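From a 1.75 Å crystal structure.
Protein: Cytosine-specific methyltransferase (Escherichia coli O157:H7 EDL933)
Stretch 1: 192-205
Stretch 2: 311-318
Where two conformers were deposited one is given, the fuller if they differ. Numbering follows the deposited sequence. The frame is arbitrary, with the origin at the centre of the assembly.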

ATOM      1  N   THR A 192       2.724  10.622 -14.537  1.00 25.21           N
ATOM      2  CA  THR A 192       3.266  11.779 -13.853  1.00 27.15           C
ATOM      3  C   THR A 192       2.200  12.365 -12.930  1.00 27.04           C
ATOM      4  O   THR A 192       1.020  11.974 -13.001  1.00 25.86           O
ATOM      5  N   VAL A 193       2.637  13.304 -12.096  1.00 27.87           N
ATOM      6  CA  VAL A 193       1.754  14.075 -11.191  1.00 29.00           C
ATOM      7  C   VAL A 193       0.546  14.635 -11.950  1.00 30.50           C
ATOM      8  O   VAL A 193      -0.604  14.441 -11.559  1.00 28.45           O
ATOM      9  N   LYS A 194       0.800  15.286 -13.082  1.00 32.91           N
ATOM     10  CA  LYS A 194      -0.251  15.926 -13.846  1.00 34.05           C
ATOM     11  C   LYS A 194      -1.298  14.933 -14.282  1.00 30.67           C
ATOM     12  O   LYS A 194      -2.487  15.226 -14.247  1.00 33.37           O
ATOM     13  N   ASP A 195      -0.874  13.741 -14.696  1.00 32.40           N
ATOM     14  CA  ASP A 195      -1.841  12.718 -15.121  1.00 30.22           C
ATOM     15  C   ASP A 195      -2.628  12.177 -13.933  1.00 26.95           C
ATOM     16  O   ASP A 195      -3.817  11.878 -14.056  1.00 27.22           O
ATOM     17  N   ALA A 196      -1.958  12.028 -12.792  1.00 25.51           N
ATOM     18  CA  ALA A 196      -2.625  11.344 -11.648  1.00 23.61           C
ATOM     19  C   ALA A 196      -3.687  12.252 -11.054  1.00 26.16           C
ATOM     20  O   ALA A 196      -4.731  11.780 -10.635  1.00 29.32           O
ATOM     21  N   LEU A 197      -3.428  13.554 -11.090  1.00 26.58           N
ATOM     22  CA  LEU A 197      -4.309  14.566 -10.462  1.00 25.83           C
ATOM     23  C   LEU A 197      -5.399  15.108 -11.391  1.00 29.20           C
ATOM     24  O   LEU A 197      -6.209  15.936 -10.968  1.00 29.27           O
ATOM     25  N   TYR A 198      -5.466  14.579 -12.621  1.00 29.41           N
ATOM     26  CA  TYR A 198      -6.429  15.017 -13.638  1.00 30.06           C
ATOM     27  C   TYR A 198      -7.849  14.984 -13.121  1.00 29.40           C
ATOM     28  O   TYR A 198      -8.305  13.939 -12.600  1.00 30.20           O
ATOM     29  N   GLY A 199      -8.571  16.093 -13.309  1.00 23.27           N
ATOM     30  CA  GLY A 199     -10.047  16.091 -13.150  1.00 25.72           C
ATOM     31  C   GLY A 199     -10.569  16.289 -11.732  1.00 24.66           C
ATOM     32  O   GLY A 199     -11.779  16.323 -11.501  1.00 23.38           O
ATOM     33  N   LEU A 200      -9.659  16.440 -10.777  1.00 25.42           N
ATOM     34  CA  LEU A 200     -10.040  16.709  -9.400  1.00 25.65           C
ATOM     35  C   LEU A 200     -10.490  18.172  -9.261  1.00 27.40           C
ATOM     36  O   LEU A 200     -10.081  19.027 -10.073  1.00 26.44           O
ATOM     37  N   PRO A 201     -11.313  18.484  -8.230  1.00 26.73           N
ATOM     38  CA  PRO A 201     -11.766  19.878  -8.086  1.00 25.90           C
ATOM     39  C   PRO A 201     -10.656  20.904  -7.857  1.00 28.52           C
ATOM     40  O   PRO A 201      -9.727  20.663  -7.074  1.00 27.22           O
ATOM     41  N   ASP A 202     -10.756  22.053  -8.535  1.00 27.44           N
ATOM     42  CA  ASP A 202      -9.803  23.146  -8.317  1.00 29.75           C
ATOM     43  C   ASP A 202     -10.109  23.963  -7.070  1.00 28.07           C
ATOM     44  O   ASP A 202      -9.228  24.651  -6.533  1.00 33.60           O
ATOM     45  N   ILE A 203     -11.374  23.932  -6.654  1.00 29.34           N
ATOM     46  CA  ILE A 203     -11.818  24.614  -5.439  1.00 27.40           C
ATOM     47  C   ILE A 203     -12.185  23.579  -4.395  1.00 22.49           C
ATOM     48  O   ILE A 203     -13.081  22.758  -4.619  1.00 25.03           O
ATOM     49  N   ILE A 204     -11.513  23.611  -3.242  1.00 22.76           N
ATOM     50  CA  ILE A 204     -11.820  22.581  -2.241  1.00 21.07           C
ATOM     51  C   ILE A 204     -12.072  23.224  -0.877  1.00 21.32           C
ATOM     52  O   ILE A 204     -11.753  24.385  -0.672  1.00 22.58           O
ATOM     53  N   ASP A 205     -12.718  22.472   0.013  1.00 21.18           N
ATOM     54  CA  ASP A 205     -12.968  22.906   1.381  1.00 23.08           C
ATOM     55  C   ASP A 205     -11.643  22.860   2.144  1.00 27.73           C
ATOM     56  O   ASP A 205     -11.177  21.781   2.531  1.00 34.56           O
ATOM     57  N   ILE A 311       3.458  20.114  -1.812  1.00 24.89           N
ATOM     58  CA  ILE A 311       2.671  21.257  -2.273  0.50 25.98           C
ATOM     59  C   ILE A 311       2.177  20.961  -3.668  1.00 23.97           C
ATOM     60  O   ILE A 311       2.928  20.414  -4.521  1.00 25.66           O
ATOM     61  N   HIS A 312       0.924  21.312  -3.920  1.00 21.08           N
ATOM     62  CA  HIS A 312       0.307  21.118  -5.200  1.00 22.74           C
ATOM     63  C   HIS A 312       1.076  21.913  -6.284  1.00 28.35           C
ATOM     64  O   HIS A 312       1.591  23.005  -5.981  1.00 27.89           O
ATOM     65  N   PRO A 313       1.178  21.364  -7.510  1.00 29.62           N
ATOM     66  CA  PRO A 313       2.005  22.033  -8.539  1.00 30.06           C
ATOM     67  C   PRO A 313       1.471  23.390  -8.987  1.00 31.39           C
ATOM     68  O   PRO A 313       2.278  24.289  -9.317  1.00 32.75           O
ATOM     69  N   TYR A 314       0.147  23.530  -8.983  1.00 32.48           N
ATOM     70  CA  TYR A 314      -0.534  24.723  -9.501  1.00 37.31           C
ATOM     71  C   TYR A 314      -1.176  25.601  -8.409  1.00 40.32           C
ATOM     72  O   TYR A 314      -1.129  26.836  -8.494  1.00 42.12           O
ATOM     73  N   HIS A 315      -1.752  24.966  -7.389  1.00 34.48           N
ATOM     74  CA  HIS A 315      -2.402  25.679  -6.292  1.00 33.11           C
ATOM     75  C   HIS A 315      -1.465  25.923  -5.138  1.00 30.17           C
ATOM     76  O   HIS A 315      -0.604  25.089  -4.821  1.00 29.41           O
ATOM     77  N   PRO A 316      -1.627  27.076  -4.472  1.00 29.17           N
ATOM     78  CA  PRO A 316      -0.743  27.401  -3.371  1.00 27.64           C
ATOM     79  C   PRO A 316      -1.107  26.735  -2.029  1.00 27.82           C
ATOM     80  O   PRO A 316      -1.435  27.411  -1.060  1.00 24.95           O
ATOM     81  N   ARG A 317      -0.970  25.406  -1.947  1.00 23.89           N
ATOM     82  CA  ARG A 317      -1.485  24.677  -0.798  1.00 23.74           C
ATOM     83  C   ARG A 317      -0.823  23.295  -0.735  1.00 19.84           C
ATOM     84  O   ARG A 317      -0.321  22.814  -1.756  1.00 21.38           O
ATOM     85  N   VAL A 318      -0.854  22.646   0.434  1.00 21.51           N
ATOM     86  CA  VAL A 318      -0.490  21.235   0.492  1.00 20.11           C
ATOM     87  C   VAL A 318      -1.546  20.423  -0.243  1.00 21.32           C
ATOM     88  O   VAL A 318      -2.668  20.905  -0.440  1.00 22.88           O
TER

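Where do apolar side chains meet across the two stretches? They meet where Val193 and Leu197 reach Pro313. Val193 points toward the other stretch with chi1 at t, which brings its CG1 to 4.2 Å from CG of Pro313. Leu197 also points toward it; its chi1 of m and chi2 of t place CD1 4.4 Å from CD of Pro313 and 4.0 Å from NE2 of His312. Both Val193 and Pro313 are buried, and their contact is purely apolar. Nearby, Lys194 leaves sideways with all four chi angles at t, and its CD comes to 4.1 Å from OH of Tyr314, a loose contact between two exposed residues.

What joins the stretches by a direct polar bond? The single hydrogen bond across them runs from NE2 of His315 to OD1 of Asp202, at 2.8 Å with an angle of 144° at the hydrogen. His315 points toward its partner with chi1 at m. Asp202 starts sideways, but its m rotamer swings the carboxylate nearer. The carbonyl O of Asp202 lies over one face of the same imidazole, so backbone and side chain of this aspartate both pack about the ring.

How does Arg317 fit against the first stretch? It points toward it with chi1 at p and chi2 and chi3 at t, an extended chain that carries the guanidinium across. Ile204 also points inward, with chi1 at p and chi2 at t, and lays CD1 over one face of the guanidinium, 3.4 Å from NE of Arg317. That leaves the edge of the planar group free for polar partners. A water uses this opening: it accepts from NE of Arg317 at 2.9 Å and donates to O of Asp202 at 3.0 Å, bridging the stretches beside the direct bond. NH1 of Arg317 donates to O of Val318 at 3.1 Å, and both terminal nitrogens have further partners elsewhere in the structure.

What holds the second stretch in shape for these contacts? His312, with chi1 at t, turns ND1 back to its own loop, where it accepts from N of Tyr314 at 3.2 Å and from N of His315 at 3.1 Å. The ring thus supports the backbone from which the Tyr314 and His315 side chains reach across, while its NE2 side meets Leu197. N of His312 also donates to O of Arg317 at 2.9 Å, tying the two ends of the loop together.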

ATOM      1  CB  THR A 192       3.658  12.876 -14.868  1.00 29.11           C
ATOM      2  OG1 THR A 192       2.511  13.174 -15.668  1.00 30.03           O
ATOM      3  CG2 THR A 192       4.773  12.363 -15.794  1.00 35.08           C
ATOM      4  CB  VAL A 193       2.558  15.213 -10.494  1.00 27.55           C
ATOM      5  CG1 VAL A 193       1.632  16.170  -9.689  1.00 21.63           C
ATOM      6  CG2 VAL A 193       3.637  14.624  -9.617  1.00 27.64           C
ATOM      7  CB  LYS A 194       0.370  16.682 -15.045  1.00 38.50           C
ATOM      8  CG  LYS A 194      -0.559  17.087 -16.182  1.00 51.73           C
ATOM      9  CD  LYS A 194       0.244  17.882 -17.248  1.00 48.88           C
ATOM     10  CE  LYS A 194      -0.629  18.860 -18.055  1.00 62.55           C
ATOM     11  NZ  LYS A 194       0.206  19.892 -18.802  1.00 61.22           N
ATOM     12  CB  ASP A 195      -1.138  11.513 -15.762  1.00 35.96           C
ATOM     13  CG  ASP A 195      -0.304  11.880 -16.991  1.00 46.56           C
ATOM     14  OD1 ASP A 195      -0.720  12.765 -17.769  1.00 46.42           O
ATOM     15  OD2 ASP A 195       0.772  11.257 -17.168  1.00 51.29           O
ATOM     16  CB  ALA A 196      -1.601  10.981 -10.572  1.00 25.34           C
ATOM     17  CB  LEU A 197      -3.478  15.706  -9.896  1.00 25.75           C
ATOM     18  CG  LEU A 197      -2.467  15.292  -8.836  1.00 28.68           C
ATOM     19  CD1 LEU A 197      -1.928  16.507  -8.121  1.00 31.58           C
ATOM     20  CD2 LEU A 197      -3.098  14.321  -7.839  1.00 25.44           C
ATOM     21  CB  TYR A 198      -6.384  14.129 -14.902  1.00 34.19           C
ATOM     22  CG  TYR A 198      -7.600  14.364 -15.793  1.00 33.17           C
ATOM     23  CD1 TYR A 198      -7.632  15.459 -16.651  1.00 34.77           C
ATOM     24  CD2 TYR A 198      -8.736  13.545 -15.721  1.00 32.47           C
ATOM     25  CE1 TYR A 198      -8.738  15.718 -17.443  1.00 31.26           C
ATOM     26  CE2 TYR A 198      -9.862  13.810 -16.489  1.00 37.02           C
ATOM     27  CZ  TYR A 198      -9.834  14.909 -17.350  1.00 37.91           C
ATOM     28  OH  TYR A 198     -10.902  15.205 -18.136  1.00 44.02           O
ATOM     29  CB  LEU A 200      -8.851  16.402  -8.463  1.00 26.24           C
ATOM     30  CG  LEU A 200      -8.469  14.918  -8.236  1.00 23.74           C
ATOM     31  CD1 LEU A 200      -7.115  14.819  -7.546  1.00 25.12           C
ATOM     32  CD2 LEU A 200      -9.509  14.158  -7.401  1.00 25.12           C
ATOM     33  CB  PRO A 201     -12.738  19.836  -6.900  1.00 28.70           C
ATOM     34  CG  PRO A 201     -12.472  18.541  -6.186  1.00 25.97           C
ATOM     35  CD  PRO A 201     -11.940  17.573  -7.245  1.00 21.99           C
ATOM     36  CB  ASP A 202      -9.792  24.098  -9.533  1.00 35.81           C
ATOM     37  CG  ASP A 202      -8.926  23.578 -10.669  1.00 44.67           C
ATOM     38  OD1 ASP A 202      -7.788  23.105 -10.405  1.00 45.34           O
ATOM     39  OD2 ASP A 202      -9.394  23.625 -11.828  1.00 55.43           O
ATOM     40  CB  ILE A 203     -13.059  25.514  -5.675  1.00 27.35           C
ATOM     41  CG1 ILE A 203     -12.843  26.515  -6.819  1.00 30.07           C
ATOM     42  CG2 ILE A 203     -13.489  26.201  -4.368  1.00 23.53           C
ATOM     43  CD1 ILE A 203     -11.724  27.486  -6.616  1.00 40.33           C
ATOM     44  CB  ILE A 204     -10.642  21.555  -2.095  1.00 22.49           C
ATOM     45  CG1 ILE A 204      -9.329  22.323  -1.829  1.00 25.81           C
ATOM     46  CG2 ILE A 204     -10.560  20.635  -3.318  1.00 22.54           C
ATOM     47  CD1 ILE A 204      -8.179  21.428  -1.694  1.00 25.82           C
ATOM     48  CB  ASP A 205     -13.939  21.910   2.049  1.00 22.88           C
ATOM     49  CG  ASP A 205     -14.226  22.238   3.513  1.00 29.19           C
ATOM     50  OD1 ASP A 205     -13.813  23.297   4.059  1.00 30.03           O
ATOM     51  OD2 ASP A 205     -14.936  21.443   4.120  1.00 28.22           O
ATOM     52  CB  ILE A 311       3.548  22.549  -2.279  0.50 25.56           C
ATOM     53  CG1 ILE A 311       4.197  22.757  -0.909  0.50 29.35           C
ATOM     54  CG2 ILE A 311       2.781  23.797  -2.741  0.50 29.80           C
ATOM     55  CD1 ILE A 311       3.237  22.831   0.242  0.50 26.56           C
ATOM     56  CB  HIS A 312      -1.110  21.652  -5.106  1.00 24.08           C
ATOM     57  CG  HIS A 312      -1.994  21.201  -6.213  1.00 24.31           C
ATOM     58  ND1 HIS A 312      -2.066  21.859  -7.420  1.00 28.77           N
ATOM     59  CD2 HIS A 312      -2.837  20.146  -6.307  1.00 22.51           C
ATOM     60  CE1 HIS A 312      -2.918  21.226  -8.212  1.00 27.89           C
ATOM     61  NE2 HIS A 312      -3.413  20.193  -7.555  1.00 25.69           N
ATOM     62  CB  PRO A 313       1.980  21.050  -9.705  1.00 27.27           C
ATOM     63  CG  PRO A 313       0.714  20.235  -9.513  1.00 30.88           C
ATOM     64  CD  PRO A 313       0.602  20.099  -8.022  1.00 30.37           C
ATOM     65  CB  TYR A 314      -1.564  24.312 -10.546  1.00 39.25           C
ATOM     66  CG  TYR A 314      -0.975  23.495 -11.690  1.00 45.84           C
ATOM     67  CD1 TYR A 314       0.189  23.906 -12.356  1.00 47.43           C
ATOM     68  CD2 TYR A 314      -1.589  22.319 -12.116  1.00 49.92           C
ATOM     69  CE1 TYR A 314       0.723  23.159 -13.412  1.00 46.40           C
ATOM     70  CE2 TYR A 314      -1.058  21.559 -13.173  1.00 48.21           C
ATOM     71  CZ  TYR A 314       0.086  21.988 -13.810  1.00 50.34           C
ATOM     72  OH  TYR A 314       0.593  21.232 -14.852  1.00 54.86           O
ATOM     73  CB  HIS A 315      -3.660  24.930  -5.799  1.00 31.54           C
ATOM     74  CG  HIS A 315      -4.668  24.687  -6.873  1.00 29.73           C
ATOM     75  ND1 HIS A 315      -5.227  25.707  -7.611  1.00 37.89           N
ATOM     76  CD2 HIS A 315      -5.209  23.543  -7.347  1.00 33.40           C
ATOM     77  CE1 HIS A 315      -6.069  25.202  -8.492  1.00 32.03           C
ATOM     78  NE2 HIS A 315      -6.065  23.889  -8.362  1.00 35.84           N
ATOM     79  CB  PRO A 316      -0.847  28.930  -3.288  1.00 29.00           C
ATOM     80  CG  PRO A 316      -2.228  29.246  -3.795  1.00 29.29           C
ATOM     81  CD  PRO A 316      -2.589  28.165  -4.775  1.00 29.71           C
ATOM     82  CB  ARG A 317      -3.012  24.516  -0.924  1.00 23.26           C
ATOM     83  CG  ARG A 317      -3.470  23.868  -2.221  1.00 25.56           C
ATOM     84  CD  ARG A 317      -4.893  23.384  -2.065  1.00 23.08           C
ATOM     85  NE  ARG A 317      -5.489  22.747  -3.239  1.00 24.65           N
ATOM     86  CZ  ARG A 317      -5.304  21.473  -3.620  1.00 29.90           C
ATOM     87  NH1 ARG A 317      -4.499  20.667  -2.935  1.00 24.19           N
ATOM     88  NH2 ARG A 317      -5.965  20.994  -4.671  1.00 24.36           N
ATOM     89  CB  VAL A 318      -0.366  20.737   1.941  1.00 19.12           C
ATOM     90  CG1 VAL A 318       0.738  21.502   2.650  1.00 27.18           C
ATOM     91  CG2 VAL A 318      -1.660  20.965   2.695  1.00 23.31           C
TER
HETATM   92  O   HOH W   1      -7.201  24.760  -4.320  1.00 42.44           O